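Local coordinates for protein VP5 (Halorubrum pleomorphic virus 6, PDB 6QGL) that is a viral envelope protein of an archaeal pleomorphic virus and probably drives fusion of the viral envelope with the host membrane, at residues A[187-192]-A[199-204]; A[49-54]-A[145-150]; A[122-127]-A[181-186]. One frame throughout, in Å; residues are numbered along the deposited sequence.

Contact 1: residues A[187-192]-A[199-204]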
ATOM      1  N   ARG A 187      20.632   6.049  12.795  1.00 53.01           N
ATOM      2  CA  ARG A 187      22.025   5.651  12.989  1.00 53.40           C
ATOM      3  C   ARG A 187      22.032   4.400  13.869  1.00 56.17           C
ATOM      4  O   ARG A 187      21.268   4.329  14.830  1.00 54.65           O
ATOM      5  CB  ARG A 187      22.859   6.789  13.618  1.00 54.07           C
ATOM      6  CG  ARG A 187      24.323   6.420  13.884  1.00 61.90           C
ATOM      7  CD  ARG A 187      25.172   7.632  14.205  1.00 70.75           C
ATOM      8  NE  ARG A 187      26.550   7.266  14.543  1.00 78.40           N
ATOM      9  CZ  ARG A 187      27.535   7.101  13.664  1.00 92.86           C
ATOM     10  NH1 ARG A 187      28.751   6.770  14.075  1.00 79.89           N
ATOM     11  NH2 ARG A 187      27.308   7.256  12.365  1.00 81.18           N
ATOM     12  N   HIS A 188      22.873   3.412  13.520  1.00 53.59           N
ATOM     13  CA  HIS A 188      23.032   2.157  14.250  1.00 53.75           C
ATOM     14  C   HIS A 188      24.508   1.799  14.343  1.00 60.11           C
ATOM     15  O   HIS A 188      25.179   1.691  13.319  1.00 60.39           O
ATOM     16  CB  HIS A 188      22.238   1.019  13.580  1.00 53.74           C
ATOM     17  CG  HIS A 188      22.394  -0.313  14.249  1.00 57.33           C
ATOM     18  ND1 HIS A 188      21.620  -0.666  15.337  1.00 58.44           N
ATOM     19  CD2 HIS A 188      23.236  -1.333  13.963  1.00 59.96           C
ATOM     20  CE1 HIS A 188      22.016  -1.881  15.678  1.00 58.36           C
ATOM     21  NE2 HIS A 188      22.982  -2.326  14.878  1.00 59.65           N
ATOM     22  N   ASN A 189      24.999   1.612  15.577  1.00 58.20           N
ATOM     23  CA  ASN A 189      26.374   1.205  15.870  1.00 60.13           C
ATOM     24  C   ASN A 189      26.340   0.045  16.863  1.00 64.28           C
ATOM     25  O   ASN A 189      25.745   0.179  17.936  1.00 63.28           O
ATOM     26  CB  ASN A 189      27.211   2.373  16.414  1.00 64.02           C
ATOM     27  CG  ASN A 189      28.688   2.064  16.524  1.00 93.87           C
ATOM     28  OD1 ASN A 189      29.257   1.315  15.723  1.00 92.54           O
ATOM     29  ND2 ASN A 189      29.348   2.641  17.515  1.00 88.07           N
ATOM     30  N   THR A 190      26.985  -1.083  16.509  1.00 61.60           N
ATOM     31  CA  THR A 190      27.037  -2.297  17.335  1.00 61.54           C
ATOM     32  C   THR A 190      27.838  -2.110  18.640  1.00 66.83           C
ATOM     33  O   THR A 190      27.649  -2.884  19.581  1.00 66.52           O
ATOM     34  CB  THR A 190      27.521  -3.505  16.527  1.00 68.83           C
ATOM     35  OG1 THR A 190      28.829  -3.242  16.021  1.00 70.86           O
ATOM     36  CG2 THR A 190      26.566  -3.874  15.392  1.00 65.10           C
ATOM     37  N   GLY A 191      28.699  -1.091  18.692  1.00 64.44           N
ATOM     38  CA  GLY A 191      29.449  -0.753  19.897  1.00 65.25           C
ATOM     39  C   GLY A 191      30.957  -0.912  19.887  1.00 71.25           C
ATOM     40  O   GLY A 191      31.613  -0.458  20.828  1.00 71.86           O
ATOM     41  N   TRP A 192      31.522  -1.570  18.858  1.00 68.97           N
ATOM     42  CA  TRP A 192      32.972  -1.779  18.745  1.00 71.52           C
ATOM     43  C   TRP A 192      33.676  -0.489  18.325  1.00 78.61           C
ATOM     44  O   TRP A 192      33.034   0.413  17.785  1.00 77.48           O
ATOM     45  CB  TRP A 192      33.291  -2.902  17.743  1.00 70.76           C
ATOM     46  CG  TRP A 192      32.535  -4.171  17.991  1.00 70.50           C
ATOM     47  CD1 TRP A 192      31.391  -4.575  17.373  1.00 71.77           C
ATOM     48  CD2 TRP A 192      32.844  -5.179  18.962  1.00 71.03           C
ATOM     49  NE1 TRP A 192      30.981  -5.785  17.877  1.00 70.85           N
ATOM     50  CE2 TRP A 192      31.849  -6.177  18.860  1.00 73.57           C
ATOM     51  CE3 TRP A 192      33.877  -5.350  19.899  1.00 73.99           C
ATOM     52  CZ2 TRP A 192      31.852  -7.324  19.661  1.00 73.20           C
ATOM     53  CZ3 TRP A 192      33.873  -6.481  20.699  1.00 75.64           C
ATOM     54  CH2 TRP A 192      32.872  -7.453  20.576  1.00 74.89           C
ATOM     55  N   TYR A 199      33.555  -3.914  13.886  1.00 73.65           N
ATOM     56  CA  TYR A 199      32.990  -2.565  13.734  1.00 71.77           C
ATOM     57  C   TYR A 199      31.950  -2.511  12.625  1.00 73.76           C
ATOM     58  O   TYR A 199      32.264  -2.773  11.463  1.00 74.41           O
ATOM     59  CB  TYR A 199      34.090  -1.513  13.503  1.00 74.62           C
ATOM     60  CG  TYR A 199      33.603  -0.076  13.484  1.00 75.00           C
ATOM     61  CD1 TYR A 199      33.155   0.544  14.647  1.00 75.81           C
ATOM     62  CD2 TYR A 199      33.658   0.686  12.320  1.00 76.05           C
ATOM     63  CE1 TYR A 199      32.742   1.876  14.646  1.00 75.71           C
ATOM     64  CE2 TYR A 199      33.253   2.022  12.308  1.00 76.04           C
ATOM     65  CZ  TYR A 199      32.790   2.611  13.473  1.00 82.23           C
ATOM     66  OH  TYR A 199      32.379   3.924  13.466  1.00 82.25           O
ATOM     67  N   SER A 200      30.696  -2.246  13.013  1.00 67.67           N
ATOM     68  CA  SER A 200      29.556  -2.176  12.111  1.00 65.76           C
ATOM     69  C   SER A 200      28.714  -0.945  12.449  1.00 67.97           C
ATOM     70  O   SER A 200      28.200  -0.826  13.566  1.00 66.61           O
ATOM     71  CB  SER A 200      28.727  -3.454  12.211  1.00 68.24           C
ATOM     72  OG  SER A 200      27.638  -3.456  11.304  1.00 75.13           O
ATOM     73  N   VAL A 201      28.615  -0.012  11.489  1.00 64.17           N
ATOM     74  CA  VAL A 201      27.848   1.226  11.624  1.00 62.55           C
ATOM     75  C   VAL A 201      27.086   1.539  10.326  1.00 64.84           C
ATOM     76  O   VAL A 201      27.629   1.377   9.231  1.00 65.76           O
ATOM     77  CB  VAL A 201      28.700   2.426  12.146  1.00 67.74           C
ATOM     78  CG1 VAL A 201      29.827   2.789  11.183  1.00 69.58           C
ATOM     79  CG2 VAL A 201      27.839   3.654  12.451  1.00 66.23           C
ATOM     80  N   VAL A 202      25.813   1.936  10.466  1.00 58.69           N
ATOM     81  CA  VAL A 202      24.942   2.345   9.369  1.00 56.95           C
ATOM     82  C   VAL A 202      24.201   3.624   9.778  1.00 58.98           C
ATOM     83  O   VAL A 202      23.817   3.771  10.937  1.00 57.68           O
ATOM     84  CB  VAL A 202      24.009   1.217   8.835  1.00 60.15           C
ATOM     85  CG1 VAL A 202      22.802   0.973   9.741  1.00 58.30           C
ATOM     86  CG2 VAL A 202      23.568   1.494   7.398  1.00 59.89           C
ATOM     87  N   GLU A 203      24.066   4.566   8.845  1.00 55.47           N
ATOM     88  CA  GLU A 203      23.361   5.825   9.062  1.00 54.36           C
ATOM     89  C   GLU A 203      22.691   6.211   7.761  1.00 56.96           C
ATOM     90  O   GLU A 203      23.384   6.407   6.761  1.00 57.54           O
ATOM     91  CB  GLU A 203      24.305   6.930   9.565  1.00 56.87           C
ATOM     92  CG  GLU A 203      23.558   8.164  10.051  1.00 65.67           C
ATOM     93  CD  GLU A 203      24.395   9.297  10.613  1.00 83.81           C
ATOM     94  OE1 GLU A 203      25.467   9.027  11.200  1.00 75.19           O
ATOM     95  OE2 GLU A 203      23.960  10.463  10.482  1.00 78.65           O
ATOM     96  N   TYR A 204      21.346   6.268   7.756  1.00 51.71           N
ATOM     97  CA  TYR A 204      20.564   6.593   6.562  1.00 50.59           C
ATOM     98  C   TYR A 204      19.141   7.083   6.870  1.00 53.79           C
ATOM     99  O   TYR A 204      18.701   7.072   8.022  1.00 53.22           O
ATOM    100  CB  TYR A 204      20.542   5.395   5.579  1.00 51.38           C
ATOM    101  CG  TYR A 204      19.749   4.194   6.047  1.00 51.57           C
ATOM    102  CD1 TYR A 204      20.277   3.301   6.974  1.00 53.58           C
ATOM    103  CD2 TYR A 204      18.501   3.904   5.502  1.00 51.37           C
ATOM    104  CE1 TYR A 204      19.558   2.186   7.395  1.00 53.20           C
ATOM    105  CE2 TYR A 204      17.776   2.788   5.909  1.00 51.79           C
ATOM    106  CZ  TYR A 204      18.307   1.934   6.857  1.00 57.47           C
ATOM    107  OH  TYR A 204      17.584   0.836   7.251  1.00 56.10           O
TER

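Contact 2: residues A[49-54]-A[145-150]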
ATOM      1  N   GLN A  49       5.813 -11.601  19.001  1.00 58.39           N
ATOM      2  CA  GLN A  49       5.169 -10.287  18.991  1.00 57.51           C
ATOM      3  C   GLN A  49       6.003  -9.243  18.250  1.00 60.80           C
ATOM      4  O   GLN A  49       5.428  -8.419  17.536  1.00 60.34           O
ATOM      5  CB  GLN A  49       4.803  -9.822  20.407  1.00 58.84           C
ATOM      6  CG  GLN A  49       3.636 -10.615  21.003  1.00 70.23           C
ATOM      7  CD  GLN A  49       3.134 -10.133  22.345  1.00 87.73           C
ATOM      8  OE1 GLN A  49       3.584  -9.127  22.907  1.00 82.01           O
ATOM      9  NE2 GLN A  49       2.158 -10.849  22.886  1.00 81.56           N
ATOM     10  N   LEU A  50       7.350  -9.300  18.380  1.00 56.91           N
ATOM     11  CA  LEU A  50       8.246  -8.374  17.673  1.00 55.79           C
ATOM     12  C   LEU A  50       8.252  -8.665  16.176  1.00 60.20           C
ATOM     13  O   LEU A  50       8.209  -7.728  15.379  1.00 59.41           O
ATOM     14  CB  LEU A  50       9.682  -8.416  18.213  1.00 55.35           C
ATOM     15  CG  LEU A  50       9.918  -7.958  19.647  1.00 60.02           C
ATOM     16  CD1 LEU A  50      11.284  -8.372  20.102  1.00 60.15           C
ATOM     17  CD2 LEU A  50       9.725  -6.459  19.809  1.00 61.87           C
ATOM     18  N   SER A  51       8.289  -9.964  15.799  1.00 57.90           N
ATOM     19  CA  SER A  51       8.261 -10.419  14.406  1.00 58.27           C
ATOM     20  C   SER A  51       6.961  -9.975  13.736  1.00 62.68           C
ATOM     21  O   SER A  51       7.007  -9.469  12.614  1.00 62.19           O
ATOM     22  CB  SER A  51       8.413 -11.937  14.330  1.00 62.96           C
ATOM     23  OG  SER A  51       8.324 -12.402  12.993  1.00 72.22           O
ATOM     24  N   ASP A  52       5.821 -10.116  14.450  1.00 59.87           N
ATOM     25  CA  ASP A  52       4.493  -9.716  13.983  1.00 60.34           C
ATOM     26  C   ASP A  52       4.393  -8.218  13.738  1.00 63.07           C
ATOM     27  O   ASP A  52       3.776  -7.816  12.755  1.00 63.05           O
ATOM     28  CB  ASP A  52       3.404 -10.176  14.964  1.00 63.49           C
ATOM     29  CG  ASP A  52       3.179 -11.676  14.996  1.00 75.73           C
ATOM     30  OD1 ASP A  52       3.621 -12.367  14.049  1.00 76.86           O
ATOM     31  OD2 ASP A  52       2.567 -12.161  15.971  1.00 82.49           O
ATOM     32  N   SER A  53       5.013  -7.400  14.617  1.00 58.64           N
ATOM     33  CA  SER A  53       5.032  -5.940  14.497  1.00 57.62           C
ATOM     34  C   SER A  53       5.816  -5.500  13.263  1.00 60.29           C
ATOM     35  O   SER A  53       5.373  -4.591  12.559  1.00 59.84           O
ATOM     36  CB  SER A  53       5.614  -5.297  15.750  1.00 61.06           C
ATOM     37  OG  SER A  53       4.711  -5.408  16.837  1.00 72.44           O
ATOM     38  N   VAL A  54       6.961  -6.164  12.990  1.00 55.88           N
ATOM     39  CA  VAL A  54       7.819  -5.896  11.830  1.00 54.92           C
ATOM     40  C   VAL A  54       7.049  -6.231  10.540  1.00 59.32           C
ATOM     41  O   VAL A  54       6.992  -5.398   9.632  1.00 58.54           O
ATOM     42  CB  VAL A  54       9.179  -6.640  11.939  1.00 58.61           C
ATOM     43  CG1 VAL A  54       9.930  -6.645  10.609  1.00 58.46           C
ATOM     44  CG2 VAL A  54      10.044  -6.040  13.043  1.00 57.58           C
ATOM     45  N   LEU A 145      19.716  -8.381  21.328  1.00 57.98           N
ATOM     46  CA  LEU A 145      19.583  -7.268  20.388  1.00 57.00           C
ATOM     47  C   LEU A 145      19.732  -7.742  18.951  1.00 61.03           C
ATOM     48  O   LEU A 145      19.138  -7.146  18.052  1.00 60.55           O
ATOM     49  CB  LEU A 145      20.608  -6.167  20.680  1.00 57.26           C
ATOM     50  CG  LEU A 145      20.332  -5.270  21.879  1.00 61.88           C
ATOM     51  CD1 LEU A 145      21.558  -4.495  22.245  1.00 62.78           C
ATOM     52  CD2 LEU A 145      19.196  -4.304  21.606  1.00 63.59           C
ATOM     53  N   SER A 146      20.494  -8.837  18.738  1.00 58.02           N
ATOM     54  CA  SER A 146      20.709  -9.470  17.434  1.00 58.33           C
ATOM     55  C   SER A 146      19.386  -9.923  16.805  1.00 61.31           C
ATOM     56  O   SER A 146      19.324 -10.117  15.590  1.00 61.40           O
ATOM     57  CB  SER A 146      21.660 -10.655  17.567  1.00 63.49           C
ATOM     58  OG  SER A 146      21.117 -11.666  18.400  1.00 72.65           O
ATOM     59  N   TYR A 147      18.330 -10.079  17.624  1.00 56.98           N
ATOM     60  CA  TYR A 147      17.019 -10.476  17.131  1.00 56.57           C
ATOM     61  C   TYR A 147      16.268  -9.317  16.462  1.00 59.70           C
ATOM     62  O   TYR A 147      15.646  -9.524  15.417  1.00 59.73           O
ATOM     63  CB  TYR A 147      16.155 -11.114  18.242  1.00 57.65           C
ATOM     64  CG  TYR A 147      14.833 -11.628  17.711  1.00 59.61           C
ATOM     65  CD1 TYR A 147      14.744 -12.877  17.101  1.00 62.65           C
ATOM     66  CD2 TYR A 147      13.693 -10.827  17.726  1.00 59.59           C
ATOM     67  CE1 TYR A 147      13.548 -13.326  16.545  1.00 63.72           C
ATOM     68  CE2 TYR A 147      12.494 -11.263  17.168  1.00 60.78           C
ATOM     69  CZ  TYR A 147      12.423 -12.519  16.588  1.00 68.73           C
ATOM     70  OH  TYR A 147      11.242 -12.969  16.058  1.00 70.17           O
ATOM     71  N   ILE A 148      16.291  -8.121  17.087  1.00 55.16           N
ATOM     72  CA  ILE A 148      15.545  -6.937  16.651  1.00 53.99           C
ATOM     73  C   ILE A 148      16.381  -5.937  15.809  1.00 57.62           C
ATOM     74  O   ILE A 148      15.810  -5.233  14.974  1.00 56.76           O
ATOM     75  CB  ILE A 148      14.864  -6.271  17.891  1.00 56.70           C
ATOM     76  CG1 ILE A 148      13.732  -5.292  17.488  1.00 56.47           C
ATOM     77  CG2 ILE A 148      15.868  -5.616  18.854  1.00 57.54           C
ATOM     78  CD1 ILE A 148      12.515  -5.930  16.800  1.00 61.84           C
ATOM     79  N   THR A 149      17.702  -5.856  16.034  1.00 54.56           N
ATOM     80  CA  THR A 149      18.562  -4.959  15.259  1.00 54.15           C
ATOM     81  C   THR A 149      19.682  -5.764  14.613  1.00 59.78           C
ATOM     82  O   THR A 149      20.730  -5.977  15.227  1.00 60.33           O
ATOM     83  CB  THR A 149      19.071  -3.764  16.091  1.00 58.05           C
ATOM     84  OG1 THR A 149      19.817  -4.238  17.211  1.00 57.69           O
ATOM     85  CG2 THR A 149      17.965  -2.818  16.534  1.00 54.49           C
ATOM     86  N   ASP A 150      19.438  -6.254  13.387  1.00 57.06           N
ATOM     87  CA  ASP A 150      20.427  -7.010  12.618  1.00 58.30           C
ATOM     88  C   ASP A 150      20.693  -6.285  11.306  1.00 62.42           C
ATOM     89  O   ASP A 150      19.833  -6.257  10.422  1.00 61.91           O
ATOM     90  CB  ASP A 150      19.994  -8.472  12.382  1.00 60.91           C
ATOM     91  CG  ASP A 150      20.995  -9.338  11.625  1.00 72.02           C
ATOM     92  OD1 ASP A 150      22.097  -8.834  11.292  1.00 73.10           O
ATOM     93  OD2 ASP A 150      20.682 -10.517  11.369  1.00 78.46           O
TER

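Contact 3: residues A[122-127]-A[181-186]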
ATOM      1  N   SER A 122       5.705   8.637   7.966  1.00 48.70           N
ATOM      2  CA  SER A 122       5.641   7.172   8.018  1.00 48.60           C
ATOM      3  C   SER A 122       7.018   6.536   8.231  1.00 52.00           C
ATOM      4  O   SER A 122       7.101   5.498   8.893  1.00 52.13           O
ATOM      5  CB  SER A 122       4.929   6.593   6.798  1.00 52.96           C
ATOM      6  OG  SER A 122       5.769   6.511   5.660  1.00 63.54           O
ATOM      7  N   TRP A 123       8.097   7.170   7.707  1.00 47.55           N
ATOM      8  CA  TRP A 123       9.476   6.714   7.914  1.00 46.97           C
ATOM      9  C   TRP A 123       9.811   6.903   9.390  1.00 51.73           C
ATOM     10  O   TRP A 123      10.283   5.968  10.032  1.00 51.34           O
ATOM     11  CB  TRP A 123      10.476   7.493   7.032  1.00 45.34           C
ATOM     12  CG  TRP A 123      11.905   7.368   7.486  1.00 46.17           C
ATOM     13  CD1 TRP A 123      12.606   8.262   8.245  1.00 49.32           C
ATOM     14  CD2 TRP A 123      12.774   6.247   7.282  1.00 45.97           C
ATOM     15  NE1 TRP A 123      13.865   7.775   8.507  1.00 48.77           N
ATOM     16  CE2 TRP A 123      14.006   6.552   7.907  1.00 50.03           C
ATOM     17  CE3 TRP A 123      12.645   5.025   6.599  1.00 47.28           C
ATOM     18  CZ2 TRP A 123      15.093   5.672   7.888  1.00 49.53           C
ATOM     19  CZ3 TRP A 123      13.725   4.159   6.575  1.00 48.93           C
ATOM     20  CH2 TRP A 123      14.927   4.479   7.224  1.00 49.76           C
ATOM     21  N   ASN A 124       9.533   8.112   9.925  1.00 48.97           N
ATOM     22  CA  ASN A 124       9.759   8.482  11.319  1.00 49.36           C
ATOM     23  C   ASN A 124       9.098   7.511  12.277  1.00 54.39           C
ATOM     24  O   ASN A 124       9.740   7.104  13.244  1.00 54.68           O
ATOM     25  CB  ASN A 124       9.290   9.912  11.584  1.00 49.91           C
ATOM     26  CG  ASN A 124      10.219  10.973  11.029  1.00 63.23           C
ATOM     27  OD1 ASN A 124      11.293  10.696  10.469  1.00 52.93           O
ATOM     28  ND2 ASN A 124       9.830  12.223  11.187  1.00 55.07           N
ATOM     29  N   GLU A 125       7.848   7.095  11.984  1.00 51.34           N
ATOM     30  CA  GLU A 125       7.124   6.129  12.812  1.00 51.74           C
ATOM     31  C   GLU A 125       7.777   4.740  12.774  1.00 55.15           C
ATOM     32  O   GLU A 125       7.888   4.103  13.823  1.00 55.11           O
ATOM     33  CB  GLU A 125       5.636   6.065  12.426  1.00 53.71           C
ATOM     34  CG  GLU A 125       4.756   5.354  13.447  1.00 65.62           C
ATOM     35  CD  GLU A 125       4.873   5.811  14.890  1.00 85.86           C
ATOM     36  OE1 GLU A 125       4.776   7.035  15.143  1.00 83.16           O
ATOM     37  OE2 GLU A 125       5.061   4.940  15.770  1.00 76.94           O
ATOM     38  N   THR A 126       8.229   4.289  11.580  1.00 50.85           N
ATOM     39  CA  THR A 126       8.894   2.991  11.390  1.00 50.22           C
ATOM     40  C   THR A 126      10.148   2.931  12.273  1.00 54.30           C
ATOM     41  O   THR A 126      10.360   1.971  13.016  1.00 54.23           O
ATOM     42  CB  THR A 126       9.260   2.796   9.894  1.00 54.87           C
ATOM     43  OG1 THR A 126       8.099   2.974   9.079  1.00 53.28           O
ATOM     44  CG2 THR A 126       9.894   1.439   9.611  1.00 52.72           C
ATOM     45  N   VAL A 127      10.942   3.995  12.193  1.00 50.86           N
ATOM     46  CA  VAL A 127      12.213   4.213  12.869  1.00 50.77           C
ATOM     47  C   VAL A 127      12.018   4.424  14.391  1.00 54.33           C
ATOM     48  O   VAL A 127      12.828   3.916  15.167  1.00 54.06           O
ATOM     49  CB  VAL A 127      12.932   5.361  12.116  1.00 54.88           C
ATOM     50  CG1 VAL A 127      14.244   5.757  12.761  1.00 55.24           C
ATOM     51  CG2 VAL A 127      13.177   4.950  10.678  1.00 54.55           C
ATOM     52  N   PHE A 181      10.674  20.656   8.628  1.00 57.29           N
ATOM     53  CA  PHE A 181      10.189  19.367   9.111  1.00 56.09           C
ATOM     54  C   PHE A 181      11.357  18.563   9.665  1.00 60.38           C
ATOM     55  O   PHE A 181      12.429  18.527   9.054  1.00 59.67           O
ATOM     56  CB  PHE A 181       9.459  18.581   8.006  1.00 56.32           C
ATOM     57  CG  PHE A 181       8.863  17.266   8.460  1.00 56.88           C
ATOM     58  CD1 PHE A 181       7.634  17.229   9.108  1.00 60.45           C
ATOM     59  CD2 PHE A 181       9.531  16.068   8.242  1.00 57.77           C
ATOM     60  CE1 PHE A 181       7.094  16.016   9.546  1.00 60.93           C
ATOM     61  CE2 PHE A 181       8.996  14.860   8.692  1.00 60.16           C
ATOM     62  CZ  PHE A 181       7.774  14.839   9.327  1.00 58.88           C
ATOM     63  N   THR A 182      11.148  17.915  10.817  1.00 57.79           N
ATOM     64  CA  THR A 182      12.171  17.087  11.438  1.00 57.45           C
ATOM     65  C   THR A 182      12.063  15.650  10.931  1.00 60.19           C
ATOM     66  O   THR A 182      11.147  14.914  11.317  1.00 59.92           O
ATOM     67  CB  THR A 182      12.157  17.215  12.973  1.00 65.98           C
ATOM     68  OG1 THR A 182      12.351  18.580  13.339  1.00 67.48           O
ATOM     69  CG2 THR A 182      13.228  16.369  13.637  1.00 64.01           C
ATOM     70  N   LEU A 183      12.995  15.271  10.048  1.00 55.51           N
ATOM     71  CA  LEU A 183      13.126  13.919   9.514  1.00 53.88           C
ATOM     72  C   LEU A 183      14.111  13.200  10.432  1.00 57.97           C
ATOM     73  O   LEU A 183      15.133  13.778  10.813  1.00 58.59           O
ATOM     74  CB  LEU A 183      13.649  13.956   8.062  1.00 53.19           C
ATOM     75  CG  LEU A 183      14.051  12.625   7.399  1.00 56.74           C
ATOM     76  CD1 LEU A 183      12.834  11.799   7.010  1.00 56.07           C
ATOM     77  CD2 LEU A 183      14.919  12.865   6.189  1.00 58.58           C
ATOM     78  N   LEU A 184      13.789  11.964  10.826  1.00 53.79           N
ATOM     79  CA  LEU A 184      14.675  11.211  11.705  1.00 53.54           C
ATOM     80  C   LEU A 184      15.661  10.397  10.889  1.00 57.03           C
ATOM     81  O   LEU A 184      15.257   9.594  10.048  1.00 56.38           O
ATOM     82  CB  LEU A 184      13.896  10.319  12.692  1.00 53.28           C
ATOM     83  CG  LEU A 184      12.929  11.014  13.663  1.00 58.38           C
ATOM     84  CD1 LEU A 184      12.112  10.002  14.424  1.00 58.34           C
ATOM     85  CD2 LEU A 184      13.659  11.934  14.634  1.00 61.47           C
ATOM     86  N   THR A 185      16.954  10.652  11.093  1.00 53.53           N
ATOM     87  CA  THR A 185      18.020   9.914  10.437  1.00 52.93           C
ATOM     88  C   THR A 185      18.372   8.767  11.364  1.00 56.37           C
ATOM     89  O   THR A 185      18.721   8.987  12.529  1.00 56.59           O
ATOM     90  CB  THR A 185      19.194  10.830  10.079  1.00 59.34           C
ATOM     91  OG1 THR A 185      18.741  11.747   9.090  1.00 57.83           O
ATOM     92  CG2 THR A 185      20.396  10.063   9.535  1.00 57.56           C
ATOM     93  N   PHE A 186      18.231   7.541  10.858  1.00 52.14           N
ATOM     94  CA  PHE A 186      18.511   6.347  11.632  1.00 51.82           C
ATOM     95  C   PHE A 186      19.991   5.993  11.619  1.00 56.52           C
ATOM     96  O   PHE A 186      20.529   5.637  10.572  1.00 56.84           O
ATOM     97  CB  PHE A 186      17.655   5.162  11.146  1.00 52.79           C
ATOM     98  CG  PHE A 186      17.930   3.893  11.912  1.00 54.26           C
ATOM     99  CD1 PHE A 186      17.354   3.675  13.159  1.00 57.00           C
ATOM    100  CD2 PHE A 186      18.796   2.932  11.408  1.00 56.74           C
ATOM    101  CE1 PHE A 186      17.637   2.517  13.884  1.00 57.98           C
ATOM    102  CE2 PHE A 186      19.087   1.785  12.140  1.00 59.71           C
ATOM    103  CZ  PHE A 186      18.501   1.579  13.369  1.00 57.39           C
TER

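Contact 1: residues A[187-192]-A[199-204]
Arg187 gives up more surface here than any other residue of the two segments. Its CG stands anti to the backbone N (chi1 178°) and the chain runs extended to NE, so the aliphatic part lies obliquely across the neighbouring strand and carries the guanidinium over Val201. CG2 of Val201 sits beneath one face of that group, toward its rim, 3.6 Å from Arg187 NH1. At the guanidinium edge, Arg187 NH2 donates to Glu203 OE1 at 2.8 Å in a salt bridge. The carboxylate, nearly perpendicular to the guanidinium (83°), takes it on the anti lone pair of OE1. Its other oxygen, OE2, pairs with Lys169, so this buried acid is flanked by two positive groups and is probably ionised.

Tyr199 comes next. With CG anti to its own N (chi1 -174°), the ring reaches across to the 187-192 segment and presents its edge to a carbonyl: CD1 lies 3.1 Å from Trp192 O, in the ring plane. Ser200 works mainly through its backbone. Thr190 N donates to Ser200 O at 3.2 Å, almost along the C=O axis, while Ser200 CB packs 3.8 Å from Thr190 OG1. Ser200 OG turns elsewhere, to Asn214 O and Ser215 OG.

This is an antiparallel beta hairpin. His188 and Val202 form its hydrogen-bonded pair, with His188 N to Val202 O at 2.8 Å and Val202 N to His188 O at 2.9 Å; Arg187–Glu203 and Asn189–Val201 are the non-hydrogen-bonded pairs.

Strands 180-189 and 201-204 are the middle two of a four-stranded antiparallel sheet, between 166-174 and 209-213. On the face bearing His188 and Val202 lies Phe151, stacked on the imidazole, whose ND1 bonds Asn166.

Contact 2: residues A[49-54]-A[145-150]
Two side chains from the short turn at 145-150, Tyr147 and Ile148, reach across to Leu50 on the helix, and no hydrogen bond joins the two segments. Tyr147 holds CG anti to its backbone N (chi1 -175°), which extends the phenol toward the helix. The ring arrives edge first: Leu50 CB lies near its plane, 4.1 Å from Tyr147 CE2, while Leu50 CD1 lies 4.2 Å from Tyr147 CD2, nearer the ring's root. At the tip, Tyr147 OH comes within 3.5 Å of Ser51 CB and makes a weak hydrogen bond to Arg47 O. Ser51 OG is directed elsewhere, to Asp222.

The turn, about 145-148 and only weakly bonded as a helix, lies between the end of helix 97-140 and the four-stranded sheet that starts at 166-174, and rests its side chains on helix 43-66. Both Leu50 and Ile148 also touch Val137 of helix 97-140, so three pieces of helix meet at one apolar spot. Thr149 closes the turn, its N and OG1 both bonding Leu145 O.

Ile148 does the rest through its far methyl. CG1 is anti to the backbone N, leaving CG2 in the crowded position between N and the carbonyl carbon, and a chi2 of 65° bends CD1 round to the helix. That methyl sits 4.0 Å from Leu50 CB and 4.1 Å from Leu50 CD2, the two side chains crossing at about a right angle. Leu50 keeps CG beside its backbone N (chi1 -65°). One turn on, Val54 CG2 barely meets Ile148 CD1, at 4.5 Å, and Val54 also touches strands 219-221 and 224-226.

Contact 3: residues A[122-127]-A[181-186]
Asn124 of the helix plugs its carboxamide into the backbone edge of strand 181-186 with both ends in use. OD1 accepts from Leu184 N at 2.8 Å, the donor lying above the amide plane, and ND2 donates to Thr182 O at 3.0 Å. CG beside the backbone N (chi1 -75°) brings the amide to the strand, and the two bonds fix its rotation. Leu184 CB lies 3.4 Å from Asn124 OD1, the two side chains crossing at about a right angle. ND2 also meets the Phe181 ring tip to tip, the planes only 4° apart.

One residue back, Trp123 turns its indole up to the strand with CG anti to the backbone N. NE1 donates to Leu184 O at 2.8 Å, in the ring plane and nearly along the C=O axis, so residue 184 is gripped at both its N and its O. Leu183 CD1 packs 3.8 Å from Trp123 CD1, and Val127 CG2 sits over the centre of one indole face. Val127 CG1 lies 3.8 Å from Phe186 CD1.

That buried half contrasts with the Thr182 end, where the side chain is exposed and only the backbone carbonyl takes part; Phe181 beside it is partly exposed.

Segment 122-127 crosses segment 181-186 at 41°, where helix 97-140 packs on strand 180-189, an inner strand of the four-stranded sheet. Trp232 meets the Trp123 indole edge-to-face, and strand 166-174 touches Val127 through Leu168.

How the contacts relate
The contacts lie in the region assigned to the N-terminal envelope-protein family, their centres 17 to 18 Å apart. Contacts 1 and 3 share strand 180-189, contact 3 using its earlier part and contact 1 its end. They touch where Tyr204 O probably bonds Phe186 N and Tyr204 packs on Trp123. Contact 2 meets contact 1 through His188 and Thr149, but stays about 5 Å from contact 3 at the nearest atoms. Along the chain, contacts 2 and 3 interleave and both close before contact 1 opens. Contact 3 ties helix 97-140 to the four-stranded sheet, contact 1 pairs strands inside it, and contact 2 packs the connection leading from that helix towards the sheet on helix 43-66.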